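Local coordinates for osmolarity sensor protein EnvZ (Escherichia coli, PDB 5XGA), which is a membrane-bound histidine kinase that probably responds to osmolarity, its periplasmic domain binding the detergent CHAPS, at residues L55-L66 and W101-V112. Residues are numbered along the deposited sequence; the frame is centred on the assembly and turned at random.
With CPS (3-[(3-cholamidopropyl)dimethylammonio]-1-propanesulfonate), chain B.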
loop_
_atom_site.group_PDB
_atom_site.type_symbol
_atom_site.label_atom_id
_atom_site.label_comp_id
_atom_site.label_asym_id
_atom_site.label_seq_id
_atom_site.Cartn_x
_atom_site.Cartn_y
_atom_site.Cartn_z
ATOM N N LEU A 55 4.611 -7.814 6.387
ATOM C CA LEU A 55 4.821 -6.839 7.460
ATOM C C LEU A 55 6.207 -6.997 8.065
ATOM O O LEU A 55 6.591 -8.100 8.454
ATOM C CB LEU A 55 3.772 -6.995 8.558
ATOM C CG LEU A 55 2.314 -6.926 8.124
ATOM C CD1 LEU A 55 1.404 -7.014 9.352
ATOM C CD2 LEU A 55 2.053 -5.634 7.353
ATOM N N TYR A 56 6.937 -5.889 8.152
ATOM C CA TYR A 56 8.316 -5.877 8.644
ATOM C C TYR A 56 8.496 -4.980 9.859
ATOM O O TYR A 56 7.948 -3.886 9.906
ATOM C CB TYR A 56 9.264 -5.388 7.557
ATOM C CG TYR A 56 9.601 -6.398 6.493
ATOM C CD1 TYR A 56 8.647 -6.815 5.573
ATOM C CD2 TYR A 56 10.885 -6.905 6.386
ATOM C CE1 TYR A 56 8.966 -7.730 4.581
ATOM C CE2 TYR A 56 11.212 -7.828 5.402
ATOM C CZ TYR A 56 10.250 -8.236 4.504
ATOM O OH TYR A 56 10.586 -9.149 3.516
ATOM N N SER A 57 9.287 -5.434 10.827
ATOM C CA SER A 57 9.785 -4.533 11.865
ATOM C C SER A 57 10.751 -3.552 11.225
ATOM O O SER A 57 11.262 -3.806 10.139
ATOM C CB SER A 57 10.488 -5.308 12.984
ATOM O OG SER A 57 11.665 -5.915 12.494
ATOM N N ASN A 58 11.015 -2.437 11.902
ATOM C CA ASN A 58 11.982 -1.453 11.411
ATOM C C ASN A 58 13.341 -2.079 11.119
ATOM O O ASN A 58 13.961 -1.807 10.081
ATOM C CB ASN A 58 12.137 -0.307 12.422
ATOM C CG ASN A 58 10.850 0.467 12.614
ATOM O OD1 ASN A 58 10.055 0.590 11.684
ATOM N ND2 ASN A 58 10.630 0.983 13.820
ATOM N N GLU A 59 13.795 -2.924 12.036
ATOM C CA GLU A 59 15.109 -3.554 11.916
ATOM C C GLU A 59 15.152 -4.482 10.700
ATOM O O GLU A 59 16.045 -4.369 9.854
ATOM C CB GLU A 59 15.448 -4.329 13.195
ATOM C CG GLU A 59 16.765 -5.102 13.139
ATOM C CD GLU A 59 16.973 -6.006 14.348
ATOM O OE1 GLU A 59 16.543 -5.623 15.458
ATOM O OE2 GLU A 59 17.559 -7.101 14.188
ATOM N N ALA A 60 14.172 -5.380 10.613
ATOM C CA ALA A 60 14.085 -6.344 9.516
ATOM C C ALA A 60 13.961 -5.650 8.175
ATOM O O ALA A 60 14.610 -6.038 7.203
ATOM C CB ALA A 60 12.917 -7.273 9.732
ATOM N N ALA A 61 13.123 -4.619 8.122
ATOM C CA ALA A 61 12.927 -3.860 6.890
ATOM C C ALA A 61 14.230 -3.279 6.373
ATOM O O ALA A 61 14.527 -3.347 5.177
ATOM C CB ALA A 61 11.933 -2.745 7.108
ATOM N N GLU A 62 14.993 -2.684 7.281
ATOM C CA GLU A 62 16.230 -2.017 6.901
ATOM C C GLU A 62 17.209 -3.000 6.267
ATOM O O GLU A 62 18.151 -2.601 5.588
ATOM C CB GLU A 62 16.855 -1.317 8.115
ATOM C CG GLU A 62 16.059 -0.092 8.579
ATOM C CD GLU A 62 16.696 0.624 9.762
ATOM O OE1 GLU A 62 17.314 -0.054 10.611
ATOM O OE2 GLU A 62 16.582 1.868 9.846
ATOM N N GLU A 63 16.962 -4.289 6.455
ATOM C CA GLU A 63 17.829 -5.312 5.878
ATOM C C GLU A 63 17.222 -5.999 4.647
ATOM O O GLU A 63 17.941 -6.619 3.865
ATOM C CB GLU A 63 18.178 -6.359 6.948
ATOM C CG GLU A 63 18.885 -5.779 8.178
ATOM C CD GLU A 63 19.007 -6.772 9.326
ATOM O OE1 GLU A 63 18.597 -7.942 9.155
ATOM O OE2 GLU A 63 19.506 -6.377 10.405
ATOM N N ALA A 64 15.914 -5.882 4.453
ATOM C CA ALA A 64 15.249 -6.688 3.429
ATOM C C ALA A 64 15.051 -5.951 2.103
ATOM O O ALA A 64 14.582 -6.540 1.119
ATOM C CB ALA A 64 13.924 -7.181 3.943
ATOM N N GLY A 65 15.406 -4.671 2.075
ATOM C CA GLY A 65 15.304 -3.887 0.857
ATOM C C GLY A 65 14.969 -2.429 1.105
ATOM O O GLY A 65 15.117 -1.585 0.222
ATOM N N LEU A 66 14.507 -2.134 2.312
ATOM C CA LEU A 66 14.126 -0.773 2.659
ATOM C C LEU A 66 15.300 0.184 2.502
ATOM O O LEU A 66 15.131 1.333 2.113
ATOM C CB LEU A 66 13.597 -0.719 4.088
ATOM C CG LEU A 66 13.256 0.687 4.580
ATOM C CD1 LEU A 66 12.149 1.288 3.731
ATOM C CD2 LEU A 66 12.862 0.647 6.039
ATOM N N TRP A 101 7.411 0.258 -0.327
ATOM C CA TRP A 101 7.520 0.197 1.120
ATOM C C TRP A 101 6.658 1.325 1.683
ATOM O O TRP A 101 6.812 2.471 1.281
ATOM C CB TRP A 101 8.977 0.343 1.571
ATOM C CG TRP A 101 9.825 -0.849 1.235
ATOM C CD1 TRP A 101 10.509 -1.077 0.072
ATOM C CD2 TRP A 101 10.078 -1.976 2.080
ATOM N NE1 TRP A 101 11.163 -2.286 0.139
ATOM C CE2 TRP A 101 10.918 -2.853 1.368
ATOM C CE3 TRP A 101 9.674 -2.326 3.374
ATOM C CZ2 TRP A 101 11.362 -4.059 1.906
ATOM C CZ3 TRP A 101 10.114 -3.522 3.910
ATOM C CH2 TRP A 101 10.949 -4.378 3.176
ATOM N N LEU A 102 5.755 0.976 2.597
ATOM C CA LEU A 102 4.721 1.879 3.079
ATOM C C LEU A 102 4.706 1.882 4.602
ATOM O O LEU A 102 4.732 0.821 5.227
ATOM C CB LEU A 102 3.345 1.450 2.533
ATOM C CG LEU A 102 2.104 2.085 3.144
ATOM C CD1 LEU A 102 1.983 3.550 2.734
ATOM C CD2 LEU A 102 0.852 1.323 2.767
ATOM N N LYS A 103 4.689 3.076 5.193
ATOM C CA LYS A 103 4.483 3.226 6.622
ATOM C C LYS A 103 3.407 4.288 6.844
ATOM O O LYS A 103 3.376 5.295 6.134
ATOM C CB LYS A 103 5.796 3.607 7.332
ATOM C CG LYS A 103 5.644 3.757 8.842
ATOM C CD LYS A 103 6.980 3.899 9.558
ATOM C CE LYS A 103 7.577 2.529 9.908
ATOM N NZ LYS A 103 8.758 2.681 10.813
ATOM N N THR A 104 2.507 4.052 7.797
ATOM C CA THR A 104 1.439 5.020 8.075
ATOM C C THR A 104 1.381 5.397 9.531
ATOM O O THR A 104 1.971 4.731 10.380
ATOM C CB THR A 104 0.030 4.506 7.704
ATOM O OG1 THR A 104 -0.474 3.680 8.767
ATOM C CG2 THR A 104 0.033 3.748 6.361
ATOM N N TRP A 105 0.623 6.452 9.810
ATOM C CA TRP A 105 0.539 6.990 11.161
ATOM C C TRP A 105 -0.126 5.990 12.096
ATOM O O TRP A 105 0.063 6.054 13.312
ATOM C CB TRP A 105 -0.230 8.315 11.165
ATOM C CG TRP A 105 -1.728 8.150 11.046
ATOM C CD1 TRP A 105 -2.649 8.313 12.043
ATOM C CD2 TRP A 105 -2.471 7.786 9.874
ATOM N NE1 TRP A 105 -3.917 8.081 11.562
ATOM C CE2 TRP A 105 -3.837 7.753 10.234
ATOM C CE3 TRP A 105 -2.115 7.482 8.554
ATOM C CZ2 TRP A 105 -4.849 7.427 9.325
ATOM C CZ3 TRP A 105 -3.120 7.162 7.650
ATOM C CH2 TRP A 105 -4.472 7.138 8.041
ATOM N N LEU A 106 -0.892 5.066 11.510
ATOM C CA LEU A 106 -1.639 4.042 12.246
ATOM C C LEU A 106 -0.745 2.984 12.891
ATOM O O LEU A 106 -1.078 2.440 13.943
ATOM C CB LEU A 106 -2.643 3.343 11.317
ATOM C CG LEU A 106 -3.819 4.115 10.720
ATOM C CD1 LEU A 106 -4.439 3.318 9.579
ATOM C CD2 LEU A 106 -4.872 4.438 11.774
ATOM N N SER A 107 0.379 2.678 12.256
ATOM C CA SER A 107 1.299 1.670 12.782
ATOM C C SER A 107 2.728 2.095 12.557
ATOM O O SER A 107 3.406 1.563 11.680
ATOM C CB SER A 107 1.058 0.311 12.123
ATOM O OG SER A 107 -0.278 -0.107 12.299
ATOM N N PRO A 108 3.193 3.059 13.354
ATOM C CA PRO A 108 4.482 3.726 13.156
ATOM C C PRO A 108 5.691 2.805 13.258
ATOM O O PRO A 108 6.768 3.180 12.789
ATOM C CB PRO A 108 4.507 4.772 14.282
ATOM C CG PRO A 108 3.514 4.310 15.272
ATOM C CD PRO A 108 2.451 3.615 14.498
ATOM N N ASN A 109 5.525 1.627 13.854
ATOM C CA ASN A 109 6.650 0.700 13.994
ATOM C C ASN A 109 6.591 -0.507 13.046
ATOM O O ASN A 109 7.347 -1.461 13.219
ATOM C CB ASN A 109 6.750 0.205 15.437
ATOM C CG ASN A 109 7.078 1.319 16.415
ATOM O OD1 ASN A 109 8.012 2.100 16.205
ATOM N ND2 ASN A 109 6.300 1.405 17.485
ATOM N N ILE A 110 5.701 -0.451 12.055
ATOM C CA ILE A 110 5.575 -1.503 11.036
ATOM C C ILE A 110 5.813 -0.941 9.632
ATOM O O ILE A 110 5.230 0.082 9.257
ATOM C CB ILE A 110 4.166 -2.173 11.063
ATOM C CG1 ILE A 110 3.920 -2.879 12.394
ATOM C CG2 ILE A 110 3.992 -3.145 9.897
ATOM C CD1 ILE A 110 4.979 -3.916 12.732
ATOM N N TRP A 111 6.664 -1.606 8.856
ATOM C CA TRP A 111 6.749 -1.330 7.432
ATOM C C TRP A 111 5.912 -2.336 6.642
ATOM O O TRP A 111 5.975 -3.543 6.885
ATOM C CB TRP A 111 8.198 -1.374 6.951
ATOM C CG TRP A 111 8.957 -0.112 7.227
ATOM C CD1 TRP A 111 9.792 0.129 8.279
ATOM C CD2 TRP A 111 8.950 1.084 6.438
ATOM N NE1 TRP A 111 10.313 1.399 8.190
ATOM C CE2 TRP A 111 9.810 2.007 7.066
ATOM C CE3 TRP A 111 8.300 1.466 5.258
ATOM C CZ2 TRP A 111 10.028 3.288 6.565
ATOM C CZ3 TRP A 111 8.528 2.735 4.754
ATOM C CH2 TRP A 111 9.374 3.635 5.415
ATOM N N VAL A 112 5.138 -1.831 5.692
ATOM C CA VAL A 112 4.343 -2.677 4.804
ATOM C C VAL A 112 5.091 -2.852 3.489
ATOM O O VAL A 112 5.400 -1.864 2.817
ATOM C CB VAL A 112 2.944 -2.062 4.554
ATOM C CG1 VAL A 112 2.213 -2.791 3.458
ATOM C CG2 VAL A 112 2.122 -2.060 5.850
HETATM C C1 CPS B . -2.394 -0.998 7.014
HETATM C C2 CPS B . -2.288 -2.223 7.892
HETATM C C3 CPS B . -4.656 -1.826 8.747
HETATM C C4 CPS B . -5.576 -1.771 9.943
HETATM C C5 CPS B . -5.473 -3.007 10.772
HETATM C C6 CPS B . -4.024 -3.202 11.133
HETATM C C7 CPS B . -3.987 -4.313 12.139
HETATM C C8 CPS B . -5.256 -4.050 12.918
HETATM C C9 CPS B . -6.032 -2.959 12.180
HETATM C C10 CPS B . -6.082 -4.145 9.962
HETATM C C11 CPS B . -2.796 -3.389 7.076
HETATM C C12 CPS B . -1.773 0.227 7.657
HETATM C C13 CPS B . -0.315 -0.033 7.939
HETATM C C14 CPS B . -0.219 -1.189 8.922
HETATM C C15 CPS B . -0.834 -2.429 8.323
HETATM C C16 CPS B . -0.650 -3.609 9.263
HETATM C C17 CPS B . -1.645 -3.609 10.422
HETATM C C18 CPS B . -3.093 -3.366 9.947
HETATM C C19 CPS B . -3.204 -2.116 9.106
HETATM C C20 CPS B . -7.555 -3.097 12.390
HETATM C C21 CPS B . -8.435 -2.207 11.507
HETATM C C22 CPS B . -7.936 -2.927 13.857
HETATM C C23 CPS B . -9.346 -3.325 14.257
HETATM C C24 CPS B . -9.365 -3.766 15.716
HETATM C C25 CPS B . -9.619 -5.611 17.330
HETATM C C26 CPS B . -9.791 -7.142 17.399
HETATM C C27 CPS B . -9.731 -7.741 18.816
HETATM C C28 CPS B . -11.603 -9.207 18.630
HETATM C C29 CPS B . -9.483 -9.926 17.836
HETATM C C30 CPS B . -9.736 -9.704 20.186
HETATM N N1 CPS B . -9.579 -5.060 15.966
HETATM N N2 CPS B . -10.159 -9.154 18.882
HETATM O O1 CPS B . -9.209 -2.974 16.636
HETATM O O2 CPS B . 0.289 1.172 8.406
HETATM O O3 CPS B . -1.221 -2.696 11.434
HETATM O O4 CPS B . -5.179 -0.682 10.734
HETATM O O HOH W 1 9.713 -2.032 14.457
#
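Strand 54-57, an edge strand of the antiparallel sheet, pairs with strand 110-115 through Tyr56 and Trp111, whose backbones exchange two hydrogen bonds: Tyr56 N to Trp111 O and Trp111 N to Tyr56 O, each 2.8 Å. Helix 58-64 follows at once, Ser57 OG capping it by accepting from Ala60 N, and folds over the sheet face that carries Tyr56, Trp101 and Trp111. There Trp101 drives its CH2 edge at the centre of the Tyr56 ring, a T-shaped stack with planes at 71°, while its NE1 is hydrogen-bonded to Glu92 OE2 on strand 87-92. On the other face of the sheet, Leu55 and Val112 lie side by side, Leu55 CD2 3.9 Å from Val112 CG2, and border a bound CPS (the detergent CHAPS), whose O2 and O3 are hydrogen-bonded to Thr104 OG1 and Ser107 OG respectively. Under the helix, Trp111 is sandwiched: Leu66 CD2 lies 3.6 Å from its five-membered ring centroid in a CH-pi contact, and Lys103 CE sits over the rim of the opposite face. With CG anti to the backbone N (chi1 176°), Leu66 extends its methyls onto that indole. Replacing Trp111 by alanine would probably open a gap between Leu66 and the Lys103 chain, leaving the leucine methyls without the ring they lie on. The lysine chain bends at chi3 (-87°), bringing Lys103 NZ to Asn58 OD1 (2.6 Å) and Pro108 O (2.8 Å), so one ammonium ties the helix start to the turn.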